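Local structure of FACT complex subunit SPT16 (Ashbya gossypii, 6A8M) at residues Q182-M196 / T420-Y434. The protein probably acts within the FACT complex as a histone chaperone that reorganizes nucleosomes, this chain being its N-terminal, peptidase-like part. Residues are numbered along the deposited sequence; the frame is centred on the assembly and turned at random.
Sequences QAYLQVSSRGSDKFM and TVQLTSGGPKVLTNY
The carboxylate of D193 is gripped by two consecutive backbone amides from the loop that follows strand 427-430. N433 N reaches OD2 of D193 at 2.8 Å, on the syn lone pair and nearly straight (164°), whereas Y434 N bonds OD1 of D193 at 3.0 Å from well above the carboxylate plane. With CG anti to its own carbonyl carbon (chi1 -79°), D193 swings its carboxylate back toward the helix start and out to the loop, where both N-H groups meet it. An alanine here removes both acceptors and would probably leave the N-H groups of N433 and Y434 without their carboxylate and this part of the loop less firmly held. One turn on, M196 crosses the Y434 ring at about a right angle, its CG 3.6 Å from CD2 of Y434.

Toward the helix start, Q186 bends at chi2 and sends NE2 to L431 O at 2.9 Å, the acceptor lying in its amide plane. A water 2.9 Å from both OE1 of Q186 and OD1 of N433 bridges them. Beside it, S189 packs its OG against CB of L431 (3.3 Å) while the same hydroxyl donates to L185 O within the helix, on the face opposite the one used by S189 N. At the hairpin, the amides of Q182 and Q422 stack with planes 2° apart, CD of Q182 3.4 Å from NE2 of Q422. Each NE2 donates elsewhere, that of Q182 to K177 O and that of Q422 to L423 O, while a second water links Q182 O to Q422 OE1.

Helix 179-208 thus runs almost antiparallel to strand 420-424, over the hairpin at the edge of the antiparallel sheet in the M24 peptidase-like domain. Because D193 and Q186 bond main-chain atoms, with L431 and Y434 packed beside them, the helix recognises the path of the loop's backbone.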
loop_
_atom_site.group_PDB
_atom_site.type_symbol
_atom_site.label_atom_id
_atom_site.label_comp_id
_atom_site.label_asym_id
_atom_site.label_seq_id
_atom_site.Cartn_x
_atom_site.Cartn_y
_atom_site.Cartn_z
ATOM N N GLN A 182 11.411 -6.036 2.558
ATOM C CA GLN A 182 10.737 -7.229 3.052
ATOM C C GLN A 182 10.748 -7.259 4.586
ATOM O O GLN A 182 9.748 -7.642 5.202
ATOM C CB GLN A 182 11.375 -8.481 2.450
ATOM C CG GLN A 182 11.142 -8.611 0.923
ATOM C CD GLN A 182 11.571 -9.959 0.414
ATOM O OE1 GLN A 182 11.464 -10.961 1.127
ATOM N NE2 GLN A 182 12.034 -10.007 -0.835
ATOM N N ALA A 183 11.828 -6.773 5.209
ATOM C CA ALA A 183 11.870 -6.700 6.667
ATOM C C ALA A 183 10.828 -5.715 7.188
ATOM O O ALA A 183 10.086 -6.024 8.126
ATOM C CB ALA A 183 13.273 -6.308 7.140
ATOM N N TYR A 184 10.720 -4.538 6.565
ATOM C CA TYR A 184 9.709 -3.588 7.029
ATOM C C TYR A 184 8.306 -4.157 6.872
ATOM O O TYR A 184 7.434 -3.910 7.717
ATOM C CB TYR A 184 9.830 -2.259 6.290
ATOM C CG TYR A 184 11.155 -1.558 6.508
ATOM C CD1 TYR A 184 11.833 -1.637 7.733
ATOM C CD2 TYR A 184 11.713 -0.794 5.489
ATOM C CE1 TYR A 184 13.049 -0.994 7.910
ATOM C CE2 TYR A 184 12.916 -0.126 5.664
ATOM C CZ TYR A 184 13.579 -0.232 6.875
ATOM O OH TYR A 184 14.784 0.421 7.030
ATOM N N LEU A 185 8.055 -4.896 5.782
ATOM C CA LEU A 185 6.751 -5.528 5.602
ATOM C C LEU A 185 6.483 -6.585 6.671
ATOM O O LEU A 185 5.329 -6.763 7.088
ATOM C CB LEU A 185 6.649 -6.159 4.202
ATOM C CG LEU A 185 6.514 -5.118 3.097
ATOM C CD1 LEU A 185 6.904 -5.763 1.765
ATOM C CD2 LEU A 185 5.103 -4.617 3.000
ATOM N N GLN A 186 7.517 -7.299 7.129
ATOM C CA GLN A 186 7.280 -8.255 8.209
ATOM C C GLN A 186 6.999 -7.539 9.527
ATOM O O GLN A 186 6.156 -7.983 10.315
ATOM C CB GLN A 186 8.463 -9.225 8.347
ATOM C CG GLN A 186 8.276 -10.238 9.484
ATOM C CD GLN A 186 7.144 -11.232 9.247
ATOM O OE1 GLN A 186 7.374 -12.346 8.747
ATOM N NE2 GLN A 186 5.918 -10.860 9.663
ATOM N N VAL A 187 7.703 -6.435 9.797
ATOM C CA VAL A 187 7.422 -5.671 11.009
ATOM C C VAL A 187 5.990 -5.170 10.969
ATOM O O VAL A 187 5.221 -5.350 11.919
ATOM C CB VAL A 187 8.407 -4.498 11.164
ATOM C CG1 VAL A 187 8.013 -3.625 12.353
ATOM C CG2 VAL A 187 9.846 -5.004 11.367
ATOM N N SER A 188 5.619 -4.546 9.850
ATOM C CA SER A 188 4.263 -4.033 9.679
ATOM C C SER A 188 3.228 -5.128 9.895
ATOM O O SER A 188 2.218 -4.924 10.589
ATOM C CB SER A 188 4.123 -3.454 8.276
ATOM O OG SER A 188 2.801 -2.992 8.083
ATOM N N SER A 189 3.448 -6.292 9.273
ATOM C CA SER A 189 2.496 -7.393 9.370
ATOM C C SER A 189 2.359 -7.883 10.803
ATOM O O SER A 189 1.246 -8.196 11.259
ATOM C CB SER A 189 2.916 -8.556 8.459
ATOM O OG SER A 189 2.813 -8.191 7.079
ATOM N N ARG A 190 3.473 -7.959 11.540
ATOM C CA ARG A 190 3.355 -8.361 12.936
ATOM C C ARG A 190 2.597 -7.304 13.725
ATOM O O ARG A 190 1.799 -7.634 14.602
ATOM C CB ARG A 190 4.726 -8.618 13.554
ATOM C CG ARG A 190 4.639 -9.184 14.994
ATOM C CD ARG A 190 4.149 -10.609 14.982
ATOM N NE ARG A 190 5.136 -11.489 14.354
ATOM C CZ ARG A 190 6.247 -11.930 14.950
ATOM N NH1 ARG A 190 6.527 -11.592 16.204
ATOM N NH2 ARG A 190 7.084 -12.721 14.291
ATOM N N GLY A 191 2.784 -6.028 13.378
ATOM C CA GLY A 191 1.933 -4.994 13.951
ATOM C C GLY A 191 0.460 -5.227 13.661
ATOM O O GLY A 191 -0.381 -5.136 14.554
ATOM N N SER A 192 0.126 -5.549 12.405
ATOM C CA SER A 192 -1.273 -5.839 12.083
ATOM C C SER A 192 -1.804 -6.987 12.934
ATOM O O SER A 192 -2.945 -6.934 13.411
ATOM C CB SER A 192 -1.417 -6.161 10.599
ATOM O OG SER A 192 -1.240 -4.987 9.830
ATOM N N ASP A 193 -1.010 -8.052 13.090
ATOM C CA ASP A 193 -1.361 -9.155 13.982
ATOM C C ASP A 193 -1.718 -8.660 15.380
ATOM O O ASP A 193 -2.711 -9.099 15.967
ATOM C CB ASP A 193 -0.194 -10.140 14.109
ATOM C CG ASP A 193 -0.050 -11.091 12.934
ATOM O OD1 ASP A 193 -0.964 -11.190 12.087
ATOM O OD2 ASP A 193 1.010 -11.753 12.895
ATOM N N LYS A 194 -0.889 -7.774 15.950
ATOM C CA LYS A 194 -1.114 -7.338 17.329
ATOM C C LYS A 194 -2.431 -6.594 17.461
ATOM O O LYS A 194 -3.143 -6.755 18.457
ATOM C CB LYS A 194 0.012 -6.426 17.802
ATOM C CG LYS A 194 1.347 -7.106 17.923
ATOM C CD LYS A 194 1.260 -8.242 18.904
ATOM C CE LYS A 194 2.608 -8.534 19.466
ATOM N NZ LYS A 194 2.479 -9.534 20.562
ATOM N N PHE A 195 -2.733 -5.735 16.496
ATOM C CA PHE A 195 -3.973 -4.972 16.543
ATOM C C PHE A 195 -5.188 -5.836 16.232
ATOM O O PHE A 195 -6.262 -5.606 16.806
ATOM C CB PHE A 195 -3.859 -3.755 15.618
ATOM C CG PHE A 195 -3.015 -2.672 16.221
ATOM C CD1 PHE A 195 -3.551 -1.851 17.202
ATOM C CD2 PHE A 195 -1.683 -2.537 15.891
ATOM C CE1 PHE A 195 -2.769 -0.882 17.830
ATOM C CE2 PHE A 195 -0.901 -1.574 16.507
ATOM C CZ PHE A 195 -1.443 -0.746 17.472
ATOM N N MET A 196 -5.057 -6.842 15.355
ATOM C CA MET A 196 -6.173 -7.776 15.195
ATOM C C MET A 196 -6.446 -8.523 16.501
ATOM O O MET A 196 -7.612 -8.744 16.871
ATOM C CB MET A 196 -5.904 -8.757 14.043
ATOM C CG MET A 196 -7.089 -9.697 13.741
ATOM S SD MET A 196 -8.653 -8.843 13.394
ATOM C CE MET A 196 -8.343 -8.238 11.741
ATOM N N THR A 420 -1.276 -11.001 4.576
ATOM C CA THR A 420 -0.165 -10.442 3.813
ATOM C C THR A 420 0.805 -11.562 3.449
ATOM O O THR A 420 1.221 -12.336 4.315
ATOM C CB THR A 420 0.511 -9.353 4.636
ATOM O OG1 THR A 420 -0.484 -8.367 4.958
ATOM C CG2 THR A 420 1.658 -8.700 3.877
ATOM N N VAL A 421 1.132 -11.672 2.167
ATOM C CA VAL A 421 1.924 -12.791 1.658
ATOM C C VAL A 421 3.107 -12.247 0.868
ATOM O O VAL A 421 2.923 -11.456 -0.063
ATOM C CB VAL A 421 1.085 -13.725 0.765
ATOM C CG1 VAL A 421 1.954 -14.894 0.261
ATOM C CG2 VAL A 421 -0.169 -14.232 1.506
ATOM N N GLN A 422 4.302 -12.699 1.215
ATOM C CA GLN A 422 5.542 -12.293 0.581
ATOM C C GLN A 422 6.041 -13.423 -0.306
ATOM O O GLN A 422 6.188 -14.551 0.159
ATOM C CB GLN A 422 6.597 -11.974 1.641
ATOM C CG GLN A 422 7.961 -11.688 1.070
ATOM C CD GLN A 422 8.017 -10.337 0.374
ATOM O OE1 GLN A 422 7.660 -9.307 0.957
ATOM N NE2 GLN A 422 8.463 -10.331 -0.874
ATOM N N LEU A 423 6.327 -13.126 -1.574
ATOM C CA LEU A 423 7.015 -14.100 -2.422
ATOM C C LEU A 423 8.493 -14.060 -2.094
ATOM O O LEU A 423 9.118 -13.002 -2.212
ATOM C CB LEU A 423 6.810 -13.792 -3.906
ATOM C CG LEU A 423 5.594 -14.363 -4.632
ATOM C CD1 LEU A 423 5.630 -15.903 -4.660
ATOM C CD2 LEU A 423 4.337 -13.864 -3.976
ATOM N N THR A 424 9.053 -15.201 -1.693
ATOM C CA THR A 424 10.485 -15.354 -1.479
ATOM C C THR A 424 11.037 -16.460 -2.372
ATOM O O THR A 424 10.296 -17.180 -3.052
ATOM C CB THR A 424 10.802 -15.685 -0.014
ATOM O OG1 THR A 424 10.474 -17.051 0.238
ATOM C CG2 THR A 424 9.977 -14.806 0.910
ATOM N N SER A 425 12.365 -16.599 -2.360
ATOM C CA SER A 425 12.969 -17.679 -3.138
ATOM C C SER A 425 12.491 -19.039 -2.644
ATOM O O SER A 425 12.428 -19.996 -3.423
ATOM C CB SER A 425 14.501 -17.591 -3.088
ATOM O OG SER A 425 14.975 -16.388 -3.674
ATOM N N GLY A 426 12.140 -19.140 -1.362
ATOM C CA GLY A 426 11.584 -20.355 -0.803
ATOM C C GLY A 426 10.104 -20.525 -1.014
ATOM O O GLY A 426 9.518 -21.505 -0.537
ATOM N N GLY A 427 9.483 -19.596 -1.734
ATOM C CA GLY A 427 8.072 -19.654 -2.015
ATOM C C GLY A 427 7.314 -18.594 -1.249
ATOM O O GLY A 427 7.899 -17.719 -0.602
ATOM N N PRO A 428 5.990 -18.648 -1.322
ATOM C CA PRO A 428 5.177 -17.667 -0.597
ATOM C C PRO A 428 5.345 -17.846 0.899
ATOM O O PRO A 428 5.452 -18.966 1.401
ATOM C CB PRO A 428 3.743 -17.977 -1.046
ATOM C CG PRO A 428 3.790 -19.371 -1.576
ATOM C CD PRO A 428 5.176 -19.599 -2.095
ATOM N N LYS A 429 5.383 -16.728 1.612
ATOM C CA LYS A 429 5.526 -16.745 3.064
ATOM C C LYS A 429 4.449 -15.833 3.629
ATOM O O LYS A 429 4.378 -14.654 3.258
ATOM C CB LYS A 429 6.930 -16.280 3.476
ATOM C CG LYS A 429 7.154 -16.077 4.971
ATOM C CD LYS A 429 8.549 -15.467 5.218
ATOM C CE LYS A 429 8.866 -15.316 6.698
ATOM N NZ LYS A 429 10.322 -15.520 6.956
ATOM N N VAL A 430 3.584 -16.379 4.480
ATOM C CA VAL A 430 2.511 -15.582 5.075
ATOM C C VAL A 430 3.097 -14.766 6.222
ATOM O O VAL A 430 3.680 -15.319 7.163
ATOM C CB VAL A 430 1.361 -16.482 5.552
ATOM C CG1 VAL A 430 0.256 -15.667 6.208
ATOM C CG2 VAL A 430 0.815 -17.329 4.381
ATOM N N LEU A 431 2.973 -13.436 6.137
ATOM C CA LEU A 431 3.596 -12.563 7.124
ATOM C C LEU A 431 2.702 -12.275 8.325
ATOM O O LEU A 431 3.217 -11.976 9.408
ATOM C CB LEU A 431 4.005 -11.239 6.474
ATOM C CG LEU A 431 4.942 -11.318 5.255
ATOM C CD1 LEU A 431 5.373 -9.898 4.894
ATOM C CD2 LEU A 431 6.171 -12.188 5.545
ATOM N N THR A 432 1.386 -12.343 8.151
ATOM C CA THR A 432 0.400 -12.118 9.210
ATOM C C THR A 432 0.007 -13.487 9.761
ATOM O O THR A 432 -0.577 -14.310 9.041
ATOM C CB THR A 432 -0.823 -11.373 8.665
ATOM O OG1 THR A 432 -1.219 -11.965 7.421
ATOM C CG2 THR A 432 -0.509 -9.886 8.407
ATOM N N ASN A 433 0.355 -13.746 11.026
ATOM C CA ASN A 433 0.216 -15.066 11.623
ATOM C C ASN A 433 -0.817 -15.103 12.740
ATOM O O ASN A 433 -0.939 -16.125 13.416
ATOM C CB ASN A 433 1.582 -15.561 12.119
ATOM C CG ASN A 433 2.617 -15.592 10.999
ATOM O OD1 ASN A 433 3.698 -14.988 11.097
ATOM N ND2 ASN A 433 2.278 -16.281 9.912
ATOM N N TYR A 434 -1.612 -14.045 12.911
ATOM C CA TYR A 434 -2.723 -14.119 13.850
ATOM C C TYR A 434 -3.652 -15.262 13.447
ATOM O O TYR A 434 -3.877 -15.509 12.258
ATOM C CB TYR A 434 -3.484 -12.788 13.912
ATOM C CG TYR A 434 -4.607 -12.840 14.913
ATOM C CD1 TYR A 434 -4.342 -12.812 16.289
ATOM C CD2 TYR A 434 -5.922 -12.981 14.501
ATOM C CE1 TYR A 434 -5.378 -12.893 17.216
ATOM C CE2 TYR A 434 -6.950 -13.066 15.417
ATOM C CZ TYR A 434 -6.679 -13.026 16.767
ATOM O OH TYR A 434 -7.715 -13.123 17.678
HETATM O O HOH W 1 8.439 -9.623 3.738
HETATM O O HOH W 2 5.873 -14.846 9.127
#